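Side-chain contacts in giardin subunit alpha-1 (Giardia intestinalis, PDB 4EVF), which binds calcium and, in a calcium-dependent way, phospholipids such as phosphatidylserine, as an annexin involved in parasite attachment to the intestinal mucosa: residues E156-A159 and Q160-D163; A184-R187 and P188-A192; Q203-A206 and T207-K211; A223-G226 and M227-A231. All coordinates share one frame; numbering follows the deposited sequence.

Contact 1: residues E156-A159 and Q160-D163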
# COMPACT_ATOMS: atom_id res chain seq x y z
N GLU A 156 -21.21 4.73 19.35
CA GLU A 156 -21.84 6.04 19.44
C GLU A 156 -21.17 6.95 20.47
O GLU A 156 -21.07 8.17 20.27
CB GLU A 156 -23.32 5.90 19.78
CG GLU A 156 -24.09 5.01 18.81
CD GLU A 156 -23.85 3.52 19.04
OE1 GLU A 156 -23.32 3.13 20.11
OE2 GLU A 156 -24.17 2.73 18.12
N ASP A 157 -20.74 6.37 21.58
CA ASP A 157 -20.06 7.14 22.61
C ASP A 157 -18.68 7.54 22.11
O ASP A 157 -18.20 8.65 22.37
CB ASP A 157 -19.94 6.33 23.91
CG ASP A 157 -21.27 6.20 24.65
OD1 ASP A 157 -22.20 6.99 24.37
OD2 ASP A 157 -21.37 5.31 25.52
N GLU A 158 -18.07 6.63 21.37
CA GLU A 158 -16.72 6.84 20.86
C GLU A 158 -16.73 7.90 19.76
O GLU A 158 -15.82 8.74 19.68
CB GLU A 158 -16.16 5.51 20.34
CG GLU A 158 -14.66 5.36 20.49
CD GLU A 158 -14.20 5.41 21.93
OE1 GLU A 158 -14.77 4.71 22.79
OE2 GLU A 158 -13.24 6.15 22.21
N ALA A 159 -17.77 7.88 18.92
CA ALA A 159 -17.93 8.88 17.89
C ALA A 159 -18.14 10.28 18.49
O ALA A 159 -17.61 11.27 17.98
CB ALA A 159 -19.07 8.52 16.96
N GLN A 160 -18.89 10.36 19.59
CA GLN A 160 -19.10 11.64 20.28
C GLN A 160 -17.81 12.20 20.88
O GLN A 160 -17.50 13.38 20.68
CB GLN A 160 -20.19 11.50 21.36
CG GLN A 160 -20.29 12.70 22.33
CD GLN A 160 -20.91 13.95 21.70
OE1 GLN A 160 -20.83 14.18 20.49
NE2 GLN A 160 -21.54 14.77 22.54
N ARG A 161 -17.04 11.38 21.59
CA ARG A 161 -15.73 11.80 22.09
C ARG A 161 -14.81 12.23 20.94
O ARG A 161 -14.05 13.19 21.07
CB ARG A 161 -15.04 10.70 22.91
CG ARG A 161 -15.78 10.26 24.17
CD ARG A 161 -14.89 9.38 25.06
NE ARG A 161 -15.44 8.04 25.29
CZ ARG A 161 -16.42 7.76 26.15
NH1 ARG A 161 -17.00 8.73 26.84
NH2 ARG A 161 -16.83 6.50 26.31
N LEU A 162 -14.89 11.51 19.83
CA LEU A 162 -14.07 11.80 18.66
C LEU A 162 -14.46 13.16 18.10
O LEU A 162 -13.61 14.03 17.89
CB LEU A 162 -14.26 10.72 17.58
CG LEU A 162 -13.07 10.22 16.75
CD1 LEU A 162 -13.44 10.03 15.27
CD2 LEU A 162 -11.84 11.12 16.88
N ASP A 163 -15.76 13.35 17.88
CA ASP A 163 -16.31 14.62 17.42
C ASP A 163 -15.91 15.79 18.32
O ASP A 163 -15.57 16.87 17.84
CB ASP A 163 -17.84 14.54 17.34
CG ASP A 163 -18.49 15.88 17.03
OD1 ASP A 163 -18.61 16.23 15.84
OD2 ASP A 163 -18.89 16.58 17.98
O HOH W 1 -12.60 7.08 24.52
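Glu158 OE2 has two partners: water 1 donates to it at 2.6 Å, and Arg151, a few residues before the helix, forms a salt bridge with it. The same water reaches Arg161 by a weak bond, its oxygen 3.1 Å from NE. Glu158 and Arg161 are therefore joined through solvent and not directly, since Glu158 OE1, which accepts from Gly153 N and lies near the plane of the guanidinium at its edge, stays 4.2 Å from Arg161 NE, too far for a salt bridge. Arg161 starts beside its own backbone N (chi1 -62°) and bends at chi3 (-121°), which turns the flat group back over the preceding turn. There Asp157 CB covers part of one face, 3.9 Å from Arg161 NH2, and the aliphatic part of the arginine rests on the backbone, CG 3.4 Å from Asp157 O. Beneath run ordinary alpha-helical bonds, among them Asp163 N to Ala159 O at 2.8 Å. These turns belong to helix 155-167, in the predicted third annexin repeat. Leu162 points its branches into helix 171-180, against Leu174 and Phe177, Tyr173 of that helix touches both Glu158 and Arg161, and helix 183-196 packs alongside Ala159.

Contact 2: residues A184-R187 and P188-A192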
# COMPACT_ATOMS: atom_id res chain seq x y z
N ALA A 184 -11.59 -3.10 13.23
CA ALA A 184 -12.91 -3.67 13.40
C ALA A 184 -13.84 -2.72 14.14
O ALA A 184 -15.04 -2.72 13.91
CB ALA A 184 -12.83 -5.02 14.11
N GLU A 185 -13.28 -1.90 15.03
CA GLU A 185 -14.05 -0.95 15.81
C GLU A 185 -14.23 0.35 15.05
O GLU A 185 -15.25 1.04 15.19
CB GLU A 185 -13.35 -0.66 17.15
CG GLU A 185 -13.04 -1.92 17.95
CD GLU A 185 -12.71 -1.64 19.40
OE1 GLU A 185 -12.36 -0.48 19.74
OE2 GLU A 185 -12.82 -2.58 20.22
N TYR A 186 -13.25 0.69 14.24
CA TYR A 186 -13.29 1.97 13.54
C TYR A 186 -14.53 2.11 12.67
O TYR A 186 -15.21 3.14 12.71
CB TYR A 186 -12.03 2.17 12.70
CG TYR A 186 -11.98 3.52 12.02
CD1 TYR A 186 -11.58 4.65 12.72
CD2 TYR A 186 -12.33 3.67 10.68
CE1 TYR A 186 -11.51 5.90 12.10
CE2 TYR A 186 -12.26 4.92 10.05
CZ TYR A 186 -11.86 6.02 10.77
OH TYR A 186 -11.79 7.28 10.18
N ARG A 187 -14.84 1.07 11.90
CA ARG A 187 -15.95 1.10 10.95
C ARG A 187 -17.29 1.49 11.60
O ARG A 187 -17.99 2.39 11.10
CB ARG A 187 -16.04 -0.24 10.21
CG ARG A 187 -14.65 -0.81 9.89
CD ARG A 187 -14.66 -2.06 9.01
NE ARG A 187 -13.34 -2.28 8.41
CZ ARG A 187 -12.46 -3.20 8.80
NH1 ARG A 187 -12.76 -4.05 9.78
NH2 ARG A 187 -11.29 -3.29 8.18
N PRO A 188 -17.66 0.82 12.70
CA PRO A 188 -18.90 1.22 13.40
C PRO A 188 -18.82 2.65 13.95
O PRO A 188 -19.82 3.37 13.95
CB PRO A 188 -19.01 0.21 14.55
CG PRO A 188 -17.66 -0.49 14.62
CD PRO A 188 -17.09 -0.43 13.24
N ILE A 189 -17.65 3.05 14.42
CA ILE A 189 -17.44 4.42 14.90
C ILE A 189 -17.65 5.45 13.78
O ILE A 189 -18.29 6.49 13.99
CB ILE A 189 -16.06 4.58 15.54
CG1 ILE A 189 -16.00 3.73 16.82
CG2 ILE A 189 -15.76 6.07 15.85
CD1 ILE A 189 -14.67 3.66 17.47
N ALA A 190 -17.12 5.17 12.60
CA ALA A 190 -17.24 6.11 11.48
C ALA A 190 -18.69 6.23 11.05
O ALA A 190 -19.14 7.31 10.67
CB ALA A 190 -16.38 5.67 10.30
N GLU A 191 -19.42 5.12 11.11
CA GLU A 191 -20.82 5.13 10.75
C GLU A 191 -21.65 5.91 11.77
O GLU A 191 -22.54 6.68 11.40
CB GLU A 191 -21.35 3.71 10.62
CG GLU A 191 -22.13 3.47 9.34
CD GLU A 191 -21.73 2.18 8.66
OE1 GLU A 191 -21.82 1.12 9.31
OE2 GLU A 191 -21.32 2.24 7.48
N ALA A 192 -21.36 5.70 13.05
CA ALA A 192 -22.07 6.41 14.09
C ALA A 192 -21.76 7.90 13.99
O ALA A 192 -22.66 8.74 14.12
CB ALA A 192 -21.71 5.86 15.46
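A chi1 of -176° sets Tyr186 CG opposite the backbone N, and the ring projects from the helix, with CE2 passing 4.2 Å from Ala190 CB. The methyl approaches the ring obliquely, a light apolar touch. Ile189 is turned the other way: with chi1 at -66° its CG1 stands beside its own nitrogen and folds back on the previous turn, 3.2 Å from Glu185 O. That oxygen also accepts Ile189 N in a fairly straight bond lying in the carbonyl plane, so the isoleucine is pressed against the group that holds its backbone.

Pro188 breaks the pattern. Its nitrogen carries no hydrogen, so Ala184 O gets no helical bond from it; the ring fills the place instead, with CD 3.1 Å from Ala184 O. The result is a proline kink inside helix 183-196, in the predicted third annexin repeat. The regular bonds resume at once on the far side, Ala190 N to Tyr186 O at 2.8 Å being the shortest of those across the turn.

Glu185 turns its carboxylate to Ser150 OG and Arg151 N, whereas Tyr186 OH is hydrogen-bonded to His221 ND1 and Arg187 NE to Leu225 O. Helix 183-196 thus lies between several others: Pro188, Ile189 and Ala192 face helix 155-167, the Tyr186 ring reaches helices 211-225, 201-208 and 171-180, and Ala190 meets Ile201 of helix 201-208.

Contact 3: residues Q203-A206 and T207-K211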
# COMPACT_ATOMS: atom_id res chain seq x y z
N GLN A 203 -14.70 14.68 6.58
CA GLN A 203 -14.92 16.12 6.53
C GLN A 203 -14.29 16.80 7.74
O GLN A 203 -13.70 17.89 7.63
CB GLN A 203 -16.42 16.42 6.43
CG GLN A 203 -17.04 15.81 5.18
CD GLN A 203 -18.55 15.98 5.10
OE1 GLN A 203 -19.08 16.30 4.04
NE2 GLN A 203 -19.23 15.74 6.20
N ALA A 204 -14.41 16.13 8.89
CA ALA A 204 -13.78 16.60 10.11
C ALA A 204 -12.27 16.74 9.94
O ALA A 204 -11.69 17.74 10.34
CB ALA A 204 -14.13 15.69 11.29
N ILE A 205 -11.65 15.73 9.33
CA ILE A 205 -10.22 15.75 9.05
C ILE A 205 -9.85 16.98 8.21
O ILE A 205 -8.86 17.67 8.48
CB ILE A 205 -9.75 14.46 8.33
CG1 ILE A 205 -9.92 13.24 9.24
CG2 ILE A 205 -8.30 14.56 7.89
CD1 ILE A 205 -9.41 11.96 8.62
N ALA A 206 -10.66 17.25 7.19
CA ALA A 206 -10.39 18.36 6.29
C ALA A 206 -10.50 19.70 7.02
O ALA A 206 -9.84 20.67 6.65
CB ALA A 206 -11.33 18.30 5.09
N THR A 207 -11.33 19.74 8.05
CA THR A 207 -11.58 20.99 8.77
C THR A 207 -10.38 21.39 9.61
O THR A 207 -10.08 22.58 9.74
CB THR A 207 -12.82 20.89 9.68
OG1 THR A 207 -14.01 20.75 8.88
CG2 THR A 207 -12.94 22.14 10.54
N ILE A 208 -9.70 20.40 10.19
CA ILE A 208 -8.62 20.65 11.13
C ILE A 208 -7.21 20.55 10.52
O ILE A 208 -6.29 21.22 10.98
CB ILE A 208 -8.70 19.73 12.36
CG1 ILE A 208 -7.56 20.03 13.33
CG2 ILE A 208 -8.66 18.27 11.92
CD1 ILE A 208 -7.71 19.41 14.69
N TYR A 209 -7.05 19.73 9.48
CA TYR A 209 -5.73 19.47 8.89
C TYR A 209 -5.59 19.89 7.41
O TYR A 209 -6.54 19.83 6.64
CB TYR A 209 -5.39 17.99 9.02
CG TYR A 209 -5.02 17.54 10.42
CD1 TYR A 209 -4.12 18.27 11.19
CD2 TYR A 209 -5.57 16.38 10.96
CE1 TYR A 209 -3.77 17.86 12.48
CE2 TYR A 209 -5.23 15.96 12.24
CZ TYR A 209 -4.34 16.70 13.00
OH TYR A 209 -4.01 16.25 14.28
N THR A 210 -4.38 20.31 7.04
CA THR A 210 -4.03 20.53 5.63
C THR A 210 -2.74 19.80 5.25
O THR A 210 -1.98 19.37 6.11
CB THR A 210 -3.82 22.02 5.34
OG1 THR A 210 -2.75 22.51 6.16
CG2 THR A 210 -5.10 22.81 5.65
N LYS A 211 -2.49 19.69 3.95
CA LYS A 211 -1.22 19.20 3.45
C LYS A 211 -0.91 17.81 3.99
O LYS A 211 -1.80 16.95 4.01
CB LYS A 211 -0.10 20.20 3.77
CG LYS A 211 -0.27 21.55 3.04
CD LYS A 211 0.76 22.56 3.47
CE LYS A 211 0.69 23.82 2.61
NZ LYS A 211 1.76 24.79 2.97
O HOH W 2 -8.36 20.75 4.60
O HOH W 3 -8.28 23.11 7.64
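Thr207 turns its hydroxyl back along the helix toward Gln203, while Tyr209, two residues later, sets its ring beside Ile205. In Thr207 a chi1 of -67° puts OG1 beside the backbone N, from where it donates to Gln203 O at 3.1 Å, arriving 36° above the carbonyl plane; Thr207 N makes a weak bond to the same oxygen. Ile208 places CG2 between its N and its carbonyl carbon, the crowded position, and this methyl sits 3.5 Å from Ala204 O and equally close to Ile205 O. The Tyr209 ring brings CD2 to 4.5 Å from Ile205 CG2, a loose apolar contact. Its other partners lie outside: it stacks with Phe217, and its OH bonds to Asp135 OD1.

This is the C-terminal end of helix 201-208, in the predicted third annexin repeat, where Ile205 and Tyr209 pack on helix 211-225. Thr207 N and Ile208 N each divide between two weak carbonyl partners, three and four residues back, and only Tyr209 N to Ile205 O, 2.9 Å, is a sound last backbone bond before Tyr209 leaves helical angles. Waters 2 and 3 both donate to Ala206 O; water 2 also serves Tyr209 O and water 3 Thr207 O, so water supplies donors to carbonyls at the helix end. The Thr207 hydroxyl works both ways, since its proton is spent on Gln203 O and its oxygen is left to accept from Lys199 NZ.

Contact 4: residues A223-G226 and M227-A231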
# COMPACT_ATOMS: atom_id res chain seq x y z
N ALA A 223 -7.43 3.32 5.49
CA ALA A 223 -6.73 2.09 5.89
C ALA A 223 -7.57 1.36 6.92
O ALA A 223 -7.79 0.15 6.81
CB ALA A 223 -5.36 2.41 6.47
N LEU A 224 -8.04 2.10 7.93
CA LEU A 224 -8.86 1.52 8.99
C LEU A 224 -10.19 0.98 8.47
O LEU A 224 -10.69 -0.02 8.98
CB LEU A 224 -9.07 2.54 10.12
CG LEU A 224 -7.78 2.94 10.83
CD1 LEU A 224 -7.98 4.17 11.72
CD2 LEU A 224 -7.19 1.75 11.63
N LEU A 225 -10.74 1.62 7.43
CA LEU A 225 -11.96 1.12 6.79
C LEU A 225 -11.70 -0.16 6.00
O LEU A 225 -12.58 -1.01 5.86
CB LEU A 225 -12.57 2.17 5.86
CG LEU A 225 -13.23 3.37 6.53
CD1 LEU A 225 -13.90 4.25 5.49
CD2 LEU A 225 -14.25 2.88 7.56
N GLY A 226 -10.50 -0.28 5.46
CA GLY A 226 -10.13 -1.46 4.72
C GLY A 226 -8.99 -1.14 3.77
O GLY A 226 -9.02 -0.12 3.07
N MET A 227 -8.00 -2.02 3.76
CA MET A 227 -6.83 -1.84 2.91
C MET A 227 -7.20 -1.67 1.43
O MET A 227 -6.52 -0.94 0.70
CB MET A 227 -5.87 -3.01 3.10
CG MET A 227 -5.12 -2.99 4.42
SD MET A 227 -3.98 -1.59 4.54
CE MET A 227 -3.90 -1.39 6.32
N HIS A 228 -8.26 -2.35 0.98
CA HIS A 228 -8.70 -2.24 -0.42
C HIS A 228 -9.31 -0.87 -0.72
O HIS A 228 -9.28 -0.40 -1.86
CB HIS A 228 -9.72 -3.34 -0.79
CG HIS A 228 -11.05 -3.18 -0.12
ND1 HIS A 228 -11.25 -3.39 1.23
CD2 HIS A 228 -12.27 -2.86 -0.63
CE1 HIS A 228 -12.52 -3.19 1.53
NE2 HIS A 228 -13.16 -2.87 0.42
N ARG A 229 -9.83 -0.22 0.32
CA ARG A 229 -10.38 1.12 0.19
C ARG A 229 -9.28 2.18 0.16
O ARG A 229 -9.40 3.19 -0.51
CB ARG A 229 -11.40 1.41 1.29
CG ARG A 229 -12.63 0.52 1.19
CD ARG A 229 -13.65 0.81 2.27
NE ARG A 229 -14.41 2.03 1.98
CZ ARG A 229 -15.54 2.35 2.60
NH1 ARG A 229 -16.04 1.55 3.53
NH2 ARG A 229 -16.18 3.48 2.28
N LEU A 230 -8.20 1.96 0.91
CA LEU A 230 -7.04 2.83 0.79
C LEU A 230 -6.38 2.62 -0.58
O LEU A 230 -5.98 3.58 -1.24
CB LEU A 230 -6.03 2.59 1.93
CG LEU A 230 -4.78 3.48 1.86
CD1 LEU A 230 -5.17 4.98 1.87
CD2 LEU A 230 -3.79 3.19 2.97
N ALA A 231 -6.27 1.35 -0.99
CA ALA A 231 -5.77 1.03 -2.33
C ALA A 231 -6.54 1.78 -3.43
O ALA A 231 -5.93 2.37 -4.32
CB ALA A 231 -5.84 -0.48 -2.57
O HOH W 4 -15.28 -0.71 5.23
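Apolar packing joins Ala223 to the helix that begins after Gly226: Ala223 CB lies 3.9 Å from Leu230 CD2 and 4.1 Å from Met227 CE. The methionine chain bends at chi2 (-67°), carrying its terminal methyl back to the alanine. On the other flank Leu225 and Arg229 cross, and the leucine methyl CD1 sits over the centre of the guanidinium face, 3.8 Å from Arg229 CZ, so a flat cationic group rests on an aliphatic methyl.

The backbone bonds converge on Gly226 O. Leu230 N reaches it in the carbonyl plane at 3.1 Å, and Arg229 N comes at 2.9 Å from well above that plane. Gly226 is the N-cap residue of helix 227-240 and also the first to leave helix 211-225, with phi near 157°; at these backbone angles a CB would run into the carbonyl O of Leu225, which requires glycine here.

Water 4 lies in the plane of the Arg229 guanidinium at its edge, accepts from NH1 at 2.9 Å and donates to Leu225 O at 2.8 Å, a carbonyl that also takes a bond from Arg187 NE of helix 183-196. The C-terminal carbonyl of one helix is thus tied through solvent to an arginine of the next. The positive charge one water away from that oxygen would probably suit the negative end of the helix dipole, at the junction of the predicted third and fourth annexin repeats.

How the contacts relate
Following the chain from the N terminus, the four contacts come strictly in series. Each joins adjacent pieces of chain without a gap, so none closes a long loop, nests in another or crosses it. Contact 1 lies on helix 155-167 and contact 2 on helix 183-196; packing unites them, with Glu158 CG 3.5 Å from Ile189 CD1 and the methyls of Ala159 and Ala192 touching. Contact 3 ends helix 201-208 and touches none of the others, its centre about 17 Å from that of contact 1. Contact 4 bridges helices 211-225 and 227-240 and meets contact 2 where the Tyr186 ring packs on Leu224 and Leu225.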